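Local coordinates for BF1531-like N-terminal domain-containing protein (Bacteroides fragilis, PDB 3SLR) that binds magnesium through a HAD-like, probable phosphatase domain and probably hydrolyses ester bonds, though its substrate is unknown, at residues I246-G251 and A257-Q262. Residues are numbered along the deposited sequence; the frame is centred on the assembly and turned at random.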
loop_
_atom_site.group_PDB
_atom_site.type_symbol
_atom_site.label_atom_id
_atom_site.label_comp_id
_atom_site.label_asym_id
_atom_site.label_seq_id
_atom_site.Cartn_x
_atom_site.Cartn_y
_atom_site.Cartn_z
ATOM N N ILE A 246 -0.592 -18.076 -27.352
ATOM C CA ILE A 246 -0.114 -17.426 -26.131
ATOM C C ILE A 246 -0.764 -18.095 -24.916
ATOM O O ILE A 246 -1.885 -18.600 -24.995
ATOM C CB ILE A 246 -0.431 -15.921 -26.120
ATOM C CG1 ILE A 246 -1.938 -15.712 -26.325
ATOM C CG2 ILE A 246 0.408 -15.202 -27.156
ATOM C CD1 ILE A 246 -2.418 -14.318 -26.041
ATOM N N GLN A 247 -0.063 -18.083 -23.788
ATOM C CA GLN A 247 -0.553 -18.762 -22.590
ATOM C C GLN A 247 -1.431 -17.844 -21.741
ATOM O O GLN A 247 -0.932 -16.949 -21.063
ATOM C CB GLN A 247 0.620 -19.303 -21.778
ATOM C CG GLN A 247 1.482 -20.273 -22.559
ATOM C CD GLN A 247 2.929 -20.251 -22.126
ATOM O OE1 GLN A 247 3.251 -19.809 -21.024
ATOM N NE2 GLN A 247 3.819 -20.712 -23.005
ATOM N N VAL A 248 -2.740 -18.075 -21.798
ATOM C CA VAL A 248 -3.711 -17.284 -21.059
ATOM C C VAL A 248 -5.002 -18.096 -21.001
ATOM O O VAL A 248 -5.341 -18.793 -21.962
ATOM C CB VAL A 248 -3.968 -15.919 -21.742
ATOM C CG1 VAL A 248 -4.620 -16.122 -23.118
ATOM C CG2 VAL A 248 -4.813 -15.024 -20.849
ATOM N N GLY A 249 -5.715 -18.034 -19.880
ATOM C CA GLY A 249 -6.980 -18.734 -19.762
ATOM C C GLY A 249 -7.002 -19.736 -18.626
ATOM O O GLY A 249 -5.961 -20.108 -18.087
ATOM N N HIS A 250 -8.196 -20.184 -18.257
ATOM C CA HIS A 250 -8.304 -21.175 -17.199
ATOM C C HIS A 250 -7.899 -22.552 -17.710
ATOM O O HIS A 250 -7.545 -22.718 -18.882
ATOM C CB HIS A 250 -9.706 -21.163 -16.598
ATOM C CG HIS A 250 -10.104 -19.824 -16.060
ATOM N ND1 HIS A 250 -9.618 -19.330 -14.869
ATOM C CD2 HIS A 250 -10.912 -18.862 -16.564
ATOM C CE1 HIS A 250 -10.122 -18.129 -14.653
ATOM N NE2 HIS A 250 -10.908 -17.819 -15.668
ATOM N N GLY A 251 -7.957 -23.538 -16.831
ATOM C CA GLY A 251 -7.300 -24.796 -17.102
ATOM C C GLY A 251 -5.958 -24.719 -16.408
ATOM O O GLY A 251 -5.495 -23.631 -16.061
ATOM N N ALA A 257 -2.275 -17.943 -14.378
ATOM C CA ALA A 257 -1.637 -16.826 -13.676
ATOM C C ALA A 257 -1.703 -15.539 -14.496
ATOM O O ALA A 257 -1.883 -14.446 -13.938
ATOM C CB ALA A 257 -0.185 -17.153 -13.309
ATOM N N PHE A 258 -1.549 -15.664 -15.813
ATOM C CA PHE A 258 -1.614 -14.491 -16.675
ATOM C C PHE A 258 -3.039 -13.945 -16.720
ATOM O O PHE A 258 -3.241 -12.733 -16.752
ATOM C CB PHE A 258 -1.065 -14.789 -18.081
ATOM C CG PHE A 258 0.439 -14.930 -18.123
ATOM C CD1 PHE A 258 1.261 -13.805 -18.031
ATOM C CD2 PHE A 258 1.030 -16.171 -18.282
ATOM C CE1 PHE A 258 2.644 -13.936 -18.063
ATOM C CE2 PHE A 258 2.408 -16.307 -18.311
ATOM C CZ PHE A 258 3.215 -15.183 -18.206
ATOM N N THR A 259 -4.024 -14.838 -16.685
ATOM C CA THR A 259 -5.428 -14.431 -16.630
ATOM C C THR A 259 -5.702 -13.601 -15.373
ATOM O O THR A 259 -6.323 -12.535 -15.443
ATOM C CB THR A 259 -6.377 -15.664 -16.635
ATOM O OG1 THR A 259 -6.412 -16.216 -17.949
ATOM C CG2 THR A 259 -7.796 -15.266 -16.240
ATOM N N GLU A 260 -5.253 -14.102 -14.227
ATOM C CA GLU A 260 -5.497 -13.419 -12.956
ATOM C C GLU A 260 -4.730 -12.100 -12.854
ATOM O O GLU A 260 -5.212 -11.140 -12.260
ATOM C CB GLU A 260 -5.217 -14.355 -11.777
ATOM C CG GLU A 260 -6.148 -15.573 -11.812
ATOM C CD GLU A 260 -5.901 -16.588 -10.715
ATOM O OE1 GLU A 260 -4.908 -16.459 -9.971
ATOM O OE2 GLU A 260 -6.712 -17.538 -10.619
ATOM N N PHE A 261 -3.535 -12.061 -13.436
ATOM C CA PHE A 261 -2.769 -10.823 -13.540
ATOM C C PHE A 261 -3.464 -9.797 -14.437
ATOM O O PHE A 261 -3.518 -8.608 -14.102
ATOM C CB PHE A 261 -1.342 -11.108 -14.035
ATOM C CG PHE A 261 -0.517 -9.860 -14.264
ATOM C CD1 PHE A 261 -0.355 -8.924 -13.254
ATOM C CD2 PHE A 261 0.108 -9.640 -15.476
ATOM C CE1 PHE A 261 0.405 -7.783 -13.459
ATOM C CE2 PHE A 261 0.864 -8.495 -15.694
ATOM C CZ PHE A 261 1.013 -7.568 -14.681
ATOM N N GLN A 262 -3.995 -10.241 -15.576
ATOM C CA GLN A 262 -4.753 -9.333 -16.447
ATOM C C GLN A 262 -5.998 -8.811 -15.740
ATOM O O GLN A 262 -6.404 -7.681 -15.961
ATOM C CB GLN A 262 -5.162 -10.013 -17.752
ATOM C CG GLN A 262 -4.037 -10.169 -18.744
ATOM C CD GLN A 262 -4.532 -10.615 -20.104
ATOM O OE1 GLN A 262 -5.656 -10.291 -20.512
ATOM N NE2 GLN A 262 -3.691 -11.344 -20.820
#
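T259, on the first turns of helix 255-270, meets the backbone of G249 in the loop that leads into that helix. The polar part of the contact is a weak hydrogen bond from G249 N to T259 OG1, 2.7 Å long but bent to 127° at the hydrogen. The threonine's first torsion (chi1 -74°) sets OG1 beside its own backbone N, where the hydroxyl also makes a weak hydrogen bond to G255 O one turn back. Threonine suits the place because its hydroxyl can accept from one backbone group and donate to another while its methyl packs against H250. The backbone angles at G249 would drive any side chain into the carbonyl oxygen of V248, so glycine is needed.

Van der Waals contacts flank this bond. T259 CG2 lies 4.0 Å from H250 CE1, approaching the imidazole obliquely. V248 extends CG2, anti to its backbone N, to 3.5 Å from T259 OG1 and 3.8 Å from Q262 NE2, its side chain crossing both partners at about a right angle. The Q262 amide takes its polar partners outside the contact: NE2 bonds to I233 O, while OE1 accepts from V297 N and L298 N. Farther along, Q247 O comes obliquely to the F258 ring, 3.5 Å from CD2; this buried, flat aromatic also touches P360.

The loop thus packs on the helix it precedes, within the HAD-like, presumed phosphatase domain of this N-terminal part of the protein. F258 lies near, without touching, the magnesium site of D228, D230 and D336, whose DxDx(T/V) sequence is consistent with the HAD type.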